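PDB 1ZZM: putative deoxyribonuclease yjjV from Escherichia coli, which probably hydrolyses ester bonds, as a TatD-type metal-dependent hydrolase that binds two divalent metal cations per subunit. Local coordinates for residues A[11-16]-A[36-41]; A[58-63]-A[89-94]; A[183-188]-A[212-217]; A[228-233]-A[243-248]; A[80-85]-A[120-125]. One frame throughout, in Å; residues are numbered along the deposited sequence.

How the interactions relate
Interactions 1, 2 and 4 are buried, interaction 5 is partly so, and interaction 3 lies at the surface. Interactions 1 and 2 share one parallel sheet of the barrel: strands 33-39 and 59-63 are neighbours, probably bonded from Val-38 N to Tyr-60 O. Interaction 2 also touches interaction 5, where Leu-63 meets helix 75-87. Interaction 3 rests on helix 226-236 of interaction 4, with Thr-183 against Val-232, about 29 Å (centre to centre) from interaction 2. Chemistry follows place: water and zinc near the metal site in 1, main-chain bonds and a lysine-tyrosine cation-pi contact in 2, side-chain-to-backbone bonds in the loops of 3, apolar contacts in 4, and leucine packing with a polar rim in 5.

Interaction 1. Residues A[11-16]-A[36-41]; sequences HFDFPP and IIVPAT. With ZN (zinc ion), chain B.
His-11 meets Pro-39 and Thr-41 where the loop after strand 5-7 passes the end of strand 33-39, and the backbones come closest with CA of His-11 lying 5.5 Å from CA of Val-38. A type I turn from His-11 to Phe-14 shapes the loop, closed by the bond from Phe-14 N to His-11 O. Water 1 joins the side chains of His-11 and Asp-13 to the carbonyl of Pro-39: it accepts from His-11 ND1 at 2.8 Å and donates to Asp-13 OD1 at 2.6 Å and to Pro-39 O at 2.8 Å. This water lies in the plane of the imidazole, so its bond helps fix the rotation of the ring while His-11 NE2 coordinates zinc at 2.0 Å. The CG2 methyl of Thr-41 approaches the same ring at an oblique angle, 3.8 Å from His-11 CE1. Asp-13 OD2 accepts from water 2, which also bonds Thr-41 OG1, and the carboxylate has its salt bridge with Arg-48. Phe-14 meets Thr-41 tip to tip, OG1 lying at the ring edge, 3.8 Å from CZ. Further from the metal the contact is apolar, with Phe-12 CB 3.8 Å from Val-38 CG2. Water 3, His-9 and Glu-97 complete the ligands of the zinc, and Asp-207 also belongs to the metal site. A His-X-His pair following the first strand of a TIM barrel is a hallmark of the metal site in metallo-dependent hydrolases such as the TatD family.

Interaction 2. Residues A[58-63]-A[89-94]; sequences PLYAAL and PAKVVA
The phenol ring of Tyr-60 has the CE methylene of Lys-91 over the centre of one face, 3.8 Å above the plane, while Val-93 CG1 approaches obliquely, 3.8 Å from CD1. The lysine chain crosses the tyrosine at about a right angle. Its bend at chi3 (83°) puts CE over the ring, and NZ continues on the same face, 4.8 Å from the centroid, a cation-pi contact. NZ is also gripped by carbonyls: it bonds Leu-59 O at 3.0 Å, and Ala-53 O and Gln-57 O beyond the two segments. The main chains pair in parallel at Ala-61 and Val-92: Ala-61 N donates to Lys-91 O at 2.9 Å, nearly straight (177°), and Val-93 N donates to Ala-61 O at 2.7 Å. The chain turns a corner at Ala-94, whose buried N has no partner in the model, and the bond from Leu-63 N to Ala-94 O is weak at 3.3 Å. Helix 75-87 connects the two strands and packs on Leu-63, making a beta-alpha-beta crossover. Through it, strand 59-63 is linked to the strand leading into 95-101, one of the parallel neighbour pairs that build the TIM barrel wall.

Interaction 3. Residues A[183-188]-A[212-217]; sequences TYPRAS and PLNGFQ
Tyr-184 and Asn-214 cross obliquely where two loops of the TIM barrel come together, those following strands 175-178 and 202-204. Asn-214 CB sits over one face of the tyrosine ring, 3.6 Å above its plane and offset toward the rim, a CH-pi contact. The amide is nearly parallel to the ring, with the planes 14° apart. CG of Asn-214 stands anti to its backbone N (chi1 -165°), and the amide it carries bonds through ND2 to Thr-183 O at 3.0 Å, the acceptor lying in the amide plane. A second bond ties the same two residues: Asn-214 N donates to Thr-183 OG1 at 2.9 Å, close to straight (171°). At the far end of the ring Tyr-184 OH donates to Pro-212 O at 2.7 Å, reaching that carbonyl from above its plane. Gln-217 comes tip to tip with the tyrosine, Gln-217 CG lying 3.2 Å from Tyr-184 OH, its amide turned steeply against the ring and OE1 at the ring edge. In the next shell, Thr-183 OG1 has a further bond, to Gly-180 O, which helps hold the hydroxyl for Asn-214 N. Thr-183 CG2 packs on Leu-213 CG at 3.8 Å, and both residues lean on helix 226-236, through Val-232 and Val-229 respectively. A type II turn from Leu-213 to Phe-216 shapes the loop that presents Asn-214; Gly-215 takes its positive-phi position, and the turn is closed by Phe-216 N donating to Leu-213 O at 2.9 Å.

Interaction 4. Residues A[228-233]-A[243-248]; sequences RVFAVL and EIAQAL
Phe-230 and Ala-245 mark the closest backbone pair, their CA atoms 7.8 Å apart, between helix segments 228-233 and 243-248, whose axes approach to 10.9 Å and run at 125° to each other, closer to antiparallel than to parallel. The phenylalanine carries much of the contact. Its CG is anti to the backbone N (chi1 173°), and the ring reaches across with its edge foremost. Ala-245 N lies near the ring plane, 3.5 Å from Phe-230 CE1, and Ala-245 CB touches Phe-230 CZ at 3.7 Å, so the ring edge meets the helix backbone as well as the methyl group. Around the same edge, Leu-248 CD1 meets CD1 of the ring at 3.8 Å. Ile-244 CG2 approaches the ring obliquely and bridges to the second large side chain, Leu-233, lying 3.7 Å from its CD2. Leu-233 in turn reaches tip to tip toward Leu-248, with CD2 and CD1 separated by 4.0 Å. All five residues are buried, and their side chains meet through apolar groups alone. The ring of Phe-230 also meets that of Phe-5, while Leu-233 touches Ile-194 on helix 190-196 and Leu-248 touches Leu-202 on strand 202-204. The contact thus joins the last two helices of the chain to each other and to the barrel wall, as in the helical outer layer of a TIM barrel.

Interaction 5. Residues A[80-85]-A[120-125]; sequences QLQQAL and LKLAKR
Gln-82 NE2 is hydrogen-bonded to Tyr-126 OH and lies 3.6 Å from Arg-125 NH1 across the contact. Amide and guanidinium are almost parallel, their planes 3° apart, although the amide nitrogen stands obliquely to the guanidinium. Both nitrogens carry hydrogens, so this is a close approach of two donors and not a bond between them. The arginine chain is extended from CG to NE, which lets its tip reach the neighbouring helix, where NH2 also forms a long, weak ion pair with Glu-86. A bend at chi2 (-88°) turns Gln-82 CD back toward that tip, placing CD 3.8 Å from Arg-125 NH1. Beneath this polar rim Leu-122 points toward helix 75-87 and touches three of its side chains. Segments 80-85 and 120-125 run nearly parallel, 13° apart, with axes 10.8 Å from each other; they belong to helices 75-87 and 109-125, neighbours in the outer layer of the TIM barrel. Leu-122 divides its atoms among the three partners: CD2 touches Gln-82 CG at 3.7 Å, the two side chains crossing at about a right angle, CD1 touches Leu-81 CD2 at 3.8 Å, and CB faces Leu-85 CD1 at 4.0 Å. Toward the barrel wall, Leu-81 packs on Leu-63 of strand 59-63, and Leu-85 on Val-95 of strand 95-101.

Interaction 1. Residues A[11-16]-A[36-41]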
# COMPACT_ATOMS: atom_id res chain seq x y z
N HIS A 11 7.24 3.88 -2.00
CA HIS A 11 7.72 3.96 -3.38
C HIS A 11 9.22 4.19 -3.31
O HIS A 11 9.74 5.26 -3.67
CB HIS A 11 7.00 5.09 -4.10
CG HIS A 11 5.54 4.81 -4.33
ND1 HIS A 11 5.11 3.96 -5.32
CD2 HIS A 11 4.44 5.14 -3.62
CE1 HIS A 11 3.81 3.78 -5.22
NE2 HIS A 11 3.38 4.48 -4.18
N PHE A 12 9.91 3.16 -2.86
CA PHE A 12 11.36 3.21 -2.64
C PHE A 12 12.24 3.30 -3.88
O PHE A 12 13.46 3.44 -3.76
CB PHE A 12 11.73 1.98 -1.84
CG PHE A 12 13.00 2.12 -1.04
CD1 PHE A 12 13.02 2.88 0.12
CD2 PHE A 12 14.17 1.46 -1.44
CE1 PHE A 12 14.19 2.99 0.89
CE2 PHE A 12 15.35 1.56 -0.68
CZ PHE A 12 15.36 2.32 0.48
N ASP A 13 11.64 3.20 -5.07
CA ASP A 13 12.41 3.30 -6.32
C ASP A 13 12.42 4.73 -6.84
O ASP A 13 13.01 5.02 -7.89
CB ASP A 13 11.84 2.35 -7.40
CG ASP A 13 10.35 2.56 -7.65
OD1 ASP A 13 9.58 2.72 -6.68
OD2 ASP A 13 9.97 2.53 -8.83
N PHE A 14 11.75 5.63 -6.13
CA PHE A 14 11.74 7.04 -6.51
C PHE A 14 12.65 7.86 -5.58
O PHE A 14 13.08 7.37 -4.53
CB PHE A 14 10.33 7.63 -6.35
CG PHE A 14 9.38 7.23 -7.44
CD1 PHE A 14 8.78 5.96 -7.46
CD2 PHE A 14 9.07 8.13 -8.47
CE1 PHE A 14 7.89 5.60 -8.50
CE2 PHE A 14 8.19 7.78 -9.50
CZ PHE A 14 7.60 6.51 -9.52
N PRO A 15 12.91 9.13 -5.94
CA PRO A 15 13.74 10.03 -5.12
C PRO A 15 12.96 10.29 -3.84
O PRO A 15 11.73 10.38 -3.86
CB PRO A 15 13.83 11.32 -5.97
CG PRO A 15 13.55 10.86 -7.39
CD PRO A 15 12.47 9.80 -7.19
N PRO A 16 13.64 10.54 -2.71
CA PRO A 16 15.08 10.64 -2.46
C PRO A 16 15.80 9.31 -2.19
O PRO A 16 17.00 9.31 -1.92
CB PRO A 16 15.13 11.55 -1.24
CG PRO A 16 13.99 11.04 -0.42
CD PRO A 16 12.87 10.83 -1.48
N ILE A 36 10.11 -3.43 3.93
CA ILE A 36 9.34 -2.42 3.21
C ILE A 36 8.80 -3.06 1.93
O ILE A 36 9.54 -3.74 1.22
CB ILE A 36 10.28 -1.25 2.83
CG1 ILE A 36 10.85 -0.63 4.11
CG2 ILE A 36 9.51 -0.21 1.98
CD1 ILE A 36 11.86 0.49 3.87
N ILE A 37 7.51 -2.87 1.65
CA ILE A 37 6.92 -3.40 0.42
C ILE A 37 6.86 -2.23 -0.58
O ILE A 37 6.33 -1.14 -0.24
CB ILE A 37 5.48 -3.90 0.67
CG1 ILE A 37 5.51 -5.10 1.63
CG2 ILE A 37 4.84 -4.34 -0.63
CD1 ILE A 37 6.00 -4.77 3.00
N VAL A 38 7.42 -2.47 -1.76
CA VAL A 38 7.55 -1.48 -2.84
C VAL A 38 6.60 -1.78 -3.99
O VAL A 38 6.83 -2.71 -4.77
CB VAL A 38 9.00 -1.48 -3.42
CG1 VAL A 38 9.17 -0.36 -4.44
CG2 VAL A 38 10.02 -1.35 -2.28
N PRO A 39 5.50 -1.03 -4.11
CA PRO A 39 4.56 -1.29 -5.20
C PRO A 39 4.95 -0.51 -6.45
O PRO A 39 5.29 0.69 -6.35
CB PRO A 39 3.23 -0.87 -4.62
CG PRO A 39 3.57 0.22 -3.66
CD PRO A 39 4.97 -0.04 -3.16
N ALA A 40 4.92 -1.15 -7.61
CA ALA A 40 5.30 -0.41 -8.84
C ALA A 40 4.16 0.50 -9.27
O ALA A 40 3.04 0.38 -8.78
CB ALA A 40 5.63 -1.37 -9.94
N THR A 41 4.47 1.41 -10.21
CA THR A 41 3.49 2.36 -10.74
C THR A 41 3.22 2.19 -12.23
O THR A 41 2.17 2.61 -12.73
CB THR A 41 3.98 3.80 -10.54
OG1 THR A 41 5.29 3.93 -11.15
CG2 THR A 41 4.06 4.14 -9.01
ZN ZN B . 1.48 4.46 -3.55
O HOH W 1 7.00 2.76 -6.96
O HOH W 2 7.37 2.16 -9.71
O HOH W 3 0.26 5.94 -4.20

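Interaction 2. Residues A[58-63]-A[89-94]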
# COMPACT_ATOMS: atom_id res chain seq x y z
N PRO A 58 15.56 -6.60 2.95
CA PRO A 58 14.35 -5.98 3.50
C PRO A 58 13.25 -5.59 2.52
O PRO A 58 12.15 -5.31 2.95
CB PRO A 58 14.89 -4.72 4.19
CG PRO A 58 16.30 -5.04 4.47
CD PRO A 58 16.71 -5.70 3.17
N LEU A 59 13.53 -5.57 1.23
CA LEU A 59 12.53 -5.09 0.30
C LEU A 59 11.74 -6.16 -0.45
O LEU A 59 12.27 -7.12 -0.96
CB LEU A 59 13.20 -4.15 -0.72
CG LEU A 59 14.00 -2.99 -0.16
CD1 LEU A 59 14.73 -2.25 -1.33
CD2 LEU A 59 13.03 -2.02 0.56
N TYR A 60 10.44 -5.95 -0.49
CA TYR A 60 9.57 -6.88 -1.17
C TYR A 60 8.88 -6.05 -2.21
O TYR A 60 8.81 -4.80 -2.08
CB TYR A 60 8.58 -7.47 -0.18
CG TYR A 60 9.21 -8.53 0.69
CD1 TYR A 60 8.99 -9.88 0.43
CD2 TYR A 60 10.05 -8.19 1.76
CE1 TYR A 60 9.59 -10.89 1.19
CE2 TYR A 60 10.66 -9.19 2.53
CZ TYR A 60 10.43 -10.54 2.23
OH TYR A 60 11.03 -11.55 2.95
N ALA A 61 8.32 -6.71 -3.21
CA ALA A 61 7.70 -5.94 -4.30
C ALA A 61 6.27 -6.33 -4.67
O ALA A 61 5.80 -7.41 -4.32
CB ALA A 61 8.58 -6.10 -5.54
N ALA A 62 5.61 -5.40 -5.37
CA ALA A 62 4.30 -5.61 -5.96
C ALA A 62 4.46 -4.99 -7.37
O ALA A 62 5.19 -3.99 -7.53
CB ALA A 62 3.21 -4.89 -5.17
N LEU A 63 3.84 -5.61 -8.37
CA LEU A 63 3.89 -5.14 -9.75
C LEU A 63 2.45 -4.85 -10.16
O LEU A 63 1.51 -5.62 -9.87
CB LEU A 63 4.46 -6.21 -10.69
CG LEU A 63 5.87 -6.70 -10.37
CD1 LEU A 63 6.27 -7.78 -11.39
CD2 LEU A 63 6.84 -5.51 -10.39
N PRO A 89 8.64 -13.67 -9.65
CA PRO A 89 9.88 -13.25 -8.99
C PRO A 89 10.10 -13.74 -7.56
O PRO A 89 11.24 -13.76 -7.10
CB PRO A 89 9.80 -11.73 -9.08
CG PRO A 89 9.19 -11.54 -10.46
CD PRO A 89 8.05 -12.57 -10.43
N ALA A 90 9.01 -14.07 -6.85
CA ALA A 90 9.09 -14.62 -5.46
C ALA A 90 9.01 -13.66 -4.28
O ALA A 90 8.29 -13.94 -3.31
CB ALA A 90 10.28 -15.44 -5.30
N LYS A 91 9.81 -12.59 -4.31
CA LYS A 91 9.68 -11.60 -3.25
C LYS A 91 8.62 -10.64 -3.76
O LYS A 91 8.39 -9.57 -3.19
CB LYS A 91 11.00 -10.91 -2.95
CG LYS A 91 11.87 -11.82 -2.07
CD LYS A 91 13.19 -11.19 -1.70
CE LYS A 91 13.03 -10.26 -0.52
NZ LYS A 91 14.20 -9.33 -0.54
N VAL A 92 7.96 -11.03 -4.86
CA VAL A 92 6.85 -10.23 -5.37
C VAL A 92 5.69 -10.79 -4.57
O VAL A 92 5.38 -11.99 -4.65
CB VAL A 92 6.61 -10.45 -6.88
CG1 VAL A 92 5.19 -10.13 -7.25
CG2 VAL A 92 7.55 -9.56 -7.67
N VAL A 93 5.02 -9.95 -3.80
CA VAL A 93 3.97 -10.46 -2.95
C VAL A 93 2.57 -10.03 -3.25
O VAL A 93 1.65 -10.45 -2.54
CB VAL A 93 4.24 -10.10 -1.47
CG1 VAL A 93 5.56 -10.70 -1.04
CG2 VAL A 93 4.26 -8.58 -1.28
N ALA A 94 2.39 -9.19 -4.27
CA ALA A 94 1.06 -8.69 -4.58
C ALA A 94 1.06 -8.07 -5.97
O ALA A 94 2.12 -7.77 -6.51
CB ALA A 94 0.66 -7.59 -3.55

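Interaction 3. Residues A[183-188]-A[212-217]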
# COMPACT_ATOMS: atom_id res chain seq x y z
N THR A 183 -2.23 11.67 11.30
CA THR A 183 -1.50 12.66 12.09
C THR A 183 -2.07 14.06 11.95
O THR A 183 -1.56 15.00 12.57
CB THR A 183 0.01 12.74 11.73
OG1 THR A 183 0.16 13.22 10.40
CG2 THR A 183 0.67 11.38 11.88
N TYR A 184 -3.14 14.18 11.15
CA TYR A 184 -3.82 15.45 10.90
C TYR A 184 -5.26 15.44 11.44
O TYR A 184 -6.21 15.31 10.68
CB TYR A 184 -3.89 15.70 9.38
CG TYR A 184 -2.55 15.88 8.71
CD1 TYR A 184 -1.92 17.12 8.70
CD2 TYR A 184 -1.92 14.83 8.03
CE1 TYR A 184 -0.72 17.33 8.03
CE2 TYR A 184 -0.70 15.02 7.36
CZ TYR A 184 -0.12 16.28 7.36
OH TYR A 184 1.03 16.55 6.67
N PRO A 185 -5.44 15.63 12.75
CA PRO A 185 -6.82 15.60 13.26
C PRO A 185 -7.83 16.60 12.68
O PRO A 185 -9.05 16.34 12.67
CB PRO A 185 -6.64 15.75 14.78
CG PRO A 185 -5.35 16.47 14.92
CD PRO A 185 -4.47 15.92 13.82
N ARG A 186 -7.33 17.71 12.17
CA ARG A 186 -8.24 18.71 11.64
C ARG A 186 -8.53 18.54 10.15
O ARG A 186 -9.35 19.27 9.60
CB ARG A 186 -7.68 20.11 11.92
CG ARG A 186 -7.35 20.35 13.41
CD ARG A 186 -6.53 21.64 13.63
NE ARG A 186 -7.26 22.85 13.23
CZ ARG A 186 -6.81 24.09 13.40
NH1 ARG A 186 -5.62 24.30 13.96
NH2 ARG A 186 -7.54 25.12 13.00
N ALA A 187 -7.90 17.57 9.50
CA ALA A 187 -8.08 17.39 8.06
C ALA A 187 -9.21 16.44 7.65
O ALA A 187 -9.67 16.48 6.51
CB ALA A 187 -6.77 16.92 7.43
N SER A 188 -9.63 15.59 8.57
CA SER A 188 -10.70 14.64 8.30
C SER A 188 -11.05 13.92 9.59
O SER A 188 -10.48 14.20 10.64
CB SER A 188 -10.29 13.59 7.24
OG SER A 188 -9.43 12.59 7.79
N PRO A 212 3.35 13.34 3.49
CA PRO A 212 4.20 13.75 4.62
C PRO A 212 3.39 13.85 5.91
O PRO A 212 2.21 14.22 5.86
CB PRO A 212 4.75 15.12 4.17
CG PRO A 212 3.70 15.62 3.22
CD PRO A 212 3.37 14.36 2.43
N LEU A 213 3.97 13.51 7.05
CA LEU A 213 3.20 13.59 8.29
C LEU A 213 3.09 15.05 8.79
O LEU A 213 3.88 15.93 8.40
CB LEU A 213 3.82 12.73 9.38
CG LEU A 213 3.55 11.22 9.38
CD1 LEU A 213 4.04 10.54 8.07
CD2 LEU A 213 4.21 10.62 10.58
N ASN A 214 2.11 15.27 9.66
CA ASN A 214 1.85 16.59 10.25
C ASN A 214 3.11 17.10 10.95
O ASN A 214 3.63 16.46 11.86
CB ASN A 214 0.71 16.50 11.27
CG ASN A 214 0.15 17.87 11.64
OD1 ASN A 214 0.72 18.89 11.26
ND2 ASN A 214 -0.96 17.90 12.36
N GLY A 215 3.60 18.26 10.51
CA GLY A 215 4.79 18.83 11.12
C GLY A 215 6.05 18.53 10.33
O GLY A 215 7.15 18.94 10.72
N PHE A 216 5.89 17.80 9.23
CA PHE A 216 7.00 17.42 8.38
C PHE A 216 6.74 17.75 6.94
O PHE A 216 7.38 17.21 6.05
CB PHE A 216 7.28 15.92 8.51
CG PHE A 216 7.77 15.53 9.87
CD1 PHE A 216 6.87 15.28 10.90
CD2 PHE A 216 9.13 15.47 10.13
CE1 PHE A 216 7.32 14.98 12.18
CE2 PHE A 216 9.59 15.18 11.40
CZ PHE A 216 8.68 14.94 12.43
N GLN A 217 5.78 18.63 6.69
CA GLN A 217 5.47 19.01 5.33
C GLN A 217 6.61 19.85 4.75
O GLN A 217 7.41 20.44 5.50
CB GLN A 217 4.16 19.80 5.31
CG GLN A 217 2.96 18.93 5.62
CD GLN A 217 1.77 19.73 6.09
OE1 GLN A 217 1.70 20.16 7.25
NE2 GLN A 217 0.81 19.94 5.19

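Interaction 4. Residues A[228-233]-A[243-248]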
# COMPACT_ATOMS: atom_id res chain seq x y z
N ARG A 228 6.57 6.74 13.55
CA ARG A 228 5.83 7.90 14.04
C ARG A 228 4.31 7.67 13.80
O ARG A 228 3.47 7.97 14.67
CB ARG A 228 6.34 9.14 13.32
CG ARG A 228 6.10 10.47 14.02
CD ARG A 228 6.69 11.62 13.19
NE ARG A 228 8.16 11.64 13.19
CZ ARG A 228 8.90 12.04 14.22
NH1 ARG A 228 8.33 12.47 15.34
NH2 ARG A 228 10.22 12.03 14.12
N VAL A 229 3.95 7.11 12.65
CA VAL A 229 2.54 6.82 12.38
C VAL A 229 2.06 5.88 13.49
O VAL A 229 1.00 6.08 14.07
CB VAL A 229 2.35 6.10 11.01
CG1 VAL A 229 0.86 5.62 10.82
CG2 VAL A 229 2.71 7.03 9.91
N PHE A 230 2.89 4.89 13.82
CA PHE A 230 2.57 3.93 14.86
C PHE A 230 2.33 4.60 16.22
O PHE A 230 1.40 4.25 16.95
CB PHE A 230 3.69 2.88 14.99
CG PHE A 230 3.51 1.94 16.16
CD1 PHE A 230 2.58 0.90 16.10
CD2 PHE A 230 4.26 2.11 17.31
CE1 PHE A 230 2.40 0.04 17.18
CE2 PHE A 230 4.09 1.26 18.39
CZ PHE A 230 3.15 0.21 18.33
N ALA A 231 3.19 5.56 16.57
CA ALA A 231 3.04 6.26 17.85
C ALA A 231 1.68 6.95 17.87
O ALA A 231 1.00 6.94 18.88
CB ALA A 231 4.17 7.29 18.04
N VAL A 232 1.29 7.54 16.76
CA VAL A 232 -0.01 8.20 16.72
C VAL A 232 -1.14 7.19 16.77
O VAL A 232 -2.17 7.42 17.42
CB VAL A 232 -0.11 9.07 15.48
CG1 VAL A 232 -1.51 9.65 15.33
CG2 VAL A 232 0.92 10.19 15.58
N LEU A 233 -0.97 6.06 16.08
CA LEU A 233 -1.99 5.01 16.10
C LEU A 233 -2.21 4.53 17.53
O LEU A 233 -3.32 4.22 17.93
CB LEU A 233 -1.57 3.82 15.24
CG LEU A 233 -2.54 2.63 15.19
CD1 LEU A 233 -3.87 3.06 14.60
CD2 LEU A 233 -1.90 1.48 14.34
N GLU A 243 0.66 -4.81 21.89
CA GLU A 243 -0.35 -5.62 21.24
C GLU A 243 -0.61 -5.07 19.82
O GLU A 243 -0.82 -5.84 18.87
CB GLU A 243 -1.65 -5.60 22.02
CG GLU A 243 -2.63 -6.65 21.55
CD GLU A 243 -4.05 -6.33 21.96
OE1 GLU A 243 -4.26 -5.91 23.11
OE2 GLU A 243 -4.96 -6.51 21.12
N ILE A 244 -0.61 -3.75 19.69
CA ILE A 244 -0.85 -3.14 18.39
C ILE A 244 0.30 -3.46 17.44
O ILE A 244 0.08 -3.87 16.30
CB ILE A 244 -0.99 -1.59 18.49
CG1 ILE A 244 -2.20 -1.23 19.38
CG2 ILE A 244 -1.15 -0.97 17.06
CD1 ILE A 244 -2.24 0.29 19.74
N ALA A 245 1.53 -3.28 17.91
CA ALA A 245 2.69 -3.56 17.06
C ALA A 245 2.65 -5.00 16.57
O ALA A 245 2.90 -5.27 15.39
CB ALA A 245 3.97 -3.31 17.82
N GLN A 246 2.35 -5.94 17.47
CA GLN A 246 2.31 -7.34 17.08
C GLN A 246 1.17 -7.62 16.09
O GLN A 246 1.31 -8.44 15.19
CB GLN A 246 2.12 -8.28 18.28
CG GLN A 246 2.21 -9.74 17.86
CD GLN A 246 3.54 -10.06 17.18
OE1 GLN A 246 4.62 -9.96 17.79
NE2 GLN A 246 3.48 -10.42 15.90
N ALA A 247 0.06 -6.92 16.25
CA ALA A 247 -1.05 -7.15 15.34
C ALA A 247 -0.70 -6.69 13.91
O ALA A 247 -0.97 -7.39 12.93
CB ALA A 247 -2.27 -6.43 15.83
N LEU A 248 -0.11 -5.50 13.80
CA LEU A 248 0.25 -4.99 12.49
C LEU A 248 1.20 -5.98 11.82
O LEU A 248 1.04 -6.27 10.63
CB LEU A 248 0.92 -3.62 12.61
CG LEU A 248 0.01 -2.52 13.17
CD1 LEU A 248 0.86 -1.37 13.62
CD2 LEU A 248 -1.04 -2.11 12.11

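Interaction 5. Residues A[80-85]-A[120-125]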
# COMPACT_ATOMS: atom_id res chain seq x y z
N GLN A 80 3.15 -7.15 -20.21
CA GLN A 80 4.39 -7.22 -19.43
C GLN A 80 4.12 -7.63 -17.98
O GLN A 80 4.89 -8.38 -17.37
CB GLN A 80 5.11 -5.88 -19.42
CG GLN A 80 5.72 -5.47 -20.71
CD GLN A 80 6.30 -4.07 -20.59
OE1 GLN A 80 7.33 -3.85 -19.90
NE2 GLN A 80 5.64 -3.12 -21.20
N LEU A 81 3.04 -7.10 -17.43
CA LEU A 81 2.65 -7.44 -16.06
C LEU A 81 2.35 -8.96 -15.97
O LEU A 81 2.86 -9.66 -15.08
CB LEU A 81 1.42 -6.62 -15.68
CG LEU A 81 0.81 -6.99 -14.32
CD1 LEU A 81 1.90 -6.82 -13.21
CD2 LEU A 81 -0.41 -6.06 -14.03
N GLN A 82 1.53 -9.46 -16.90
CA GLN A 82 1.21 -10.88 -16.89
C GLN A 82 2.46 -11.75 -17.05
O GLN A 82 2.65 -12.70 -16.29
CB GLN A 82 0.15 -11.21 -17.97
CG GLN A 82 -0.26 -12.69 -18.00
CD GLN A 82 0.64 -13.52 -18.90
OE1 GLN A 82 0.94 -13.11 -20.03
NE2 GLN A 82 1.08 -14.69 -18.42
N GLN A 83 3.32 -11.44 -18.01
CA GLN A 83 4.53 -12.24 -18.18
C GLN A 83 5.43 -12.17 -16.95
O GLN A 83 6.06 -13.18 -16.58
CB GLN A 83 5.34 -11.76 -19.38
CG GLN A 83 4.66 -12.03 -20.67
CD GLN A 83 5.50 -11.48 -21.82
OE1 GLN A 83 6.43 -10.69 -21.61
NE2 GLN A 83 5.18 -11.89 -23.01
N ALA A 84 5.51 -11.00 -16.32
CA ALA A 84 6.35 -10.88 -15.14
C ALA A 84 5.78 -11.76 -14.04
O ALA A 84 6.51 -12.52 -13.39
CB ALA A 84 6.43 -9.43 -14.67
N LEU A 85 4.47 -11.67 -13.83
CA LEU A 85 3.82 -12.48 -12.80
C LEU A 85 4.01 -13.99 -13.07
O LEU A 85 4.23 -14.77 -12.13
CB LEU A 85 2.33 -12.15 -12.74
CG LEU A 85 2.04 -10.70 -12.28
CD1 LEU A 85 0.54 -10.46 -12.28
CD2 LEU A 85 2.65 -10.49 -10.86
N LEU A 120 -7.20 -7.10 -11.68
CA LEU A 120 -7.84 -7.92 -10.66
C LEU A 120 -7.90 -9.35 -11.22
O LEU A 120 -7.76 -10.32 -10.48
CB LEU A 120 -9.24 -7.38 -10.32
CG LEU A 120 -9.24 -6.07 -9.49
CD1 LEU A 120 -10.66 -5.69 -9.15
CD2 LEU A 120 -8.43 -6.24 -8.18
N LYS A 121 -8.11 -9.49 -12.53
CA LYS A 121 -8.14 -10.82 -13.11
C LYS A 121 -6.77 -11.50 -12.97
O LYS A 121 -6.71 -12.70 -12.71
CB LYS A 121 -8.55 -10.78 -14.59
CG LYS A 121 -10.00 -10.42 -14.83
CD LYS A 121 -10.35 -10.57 -16.31
CE LYS A 121 -11.86 -10.73 -16.50
NZ LYS A 121 -12.64 -9.46 -16.30
N LEU A 122 -5.69 -10.73 -13.13
CA LEU A 122 -4.35 -11.29 -13.00
C LEU A 122 -4.04 -11.73 -11.57
O LEU A 122 -3.43 -12.78 -11.35
CB LEU A 122 -3.28 -10.31 -13.49
CG LEU A 122 -3.24 -10.19 -15.01
CD1 LEU A 122 -2.34 -9.03 -15.47
CD2 LEU A 122 -2.72 -11.52 -15.57
N ALA A 123 -4.48 -10.94 -10.60
CA ALA A 123 -4.26 -11.28 -9.21
C ALA A 123 -4.97 -12.60 -8.93
O ALA A 123 -4.44 -13.45 -8.22
CB ALA A 123 -4.76 -10.18 -8.28
N LYS A 124 -6.17 -12.78 -9.50
CA LYS A 124 -6.90 -14.03 -9.29
C LYS A 124 -6.19 -15.19 -9.93
O LYS A 124 -6.06 -16.25 -9.33
CB LYS A 124 -8.33 -13.93 -9.83
CG LYS A 124 -9.25 -13.21 -8.85
CD LYS A 124 -10.52 -12.68 -9.51
CE LYS A 124 -11.51 -13.76 -9.80
NZ LYS A 124 -12.77 -13.11 -10.27
N ARG A 125 -5.72 -14.98 -11.16
CA ARG A 125 -5.04 -16.03 -11.90
C ARG A 125 -3.77 -16.51 -11.19
O ARG A 125 -3.47 -17.71 -11.12
CB ARG A 125 -4.65 -15.53 -13.31
CG ARG A 125 -3.88 -16.59 -14.12
CD ARG A 125 -3.53 -16.10 -15.51
NE ARG A 125 -2.65 -17.05 -16.20
CZ ARG A 125 -2.13 -16.84 -17.41
NH1 ARG A 125 -2.40 -15.71 -18.05
NH2 ARG A 125 -1.37 -17.78 -17.97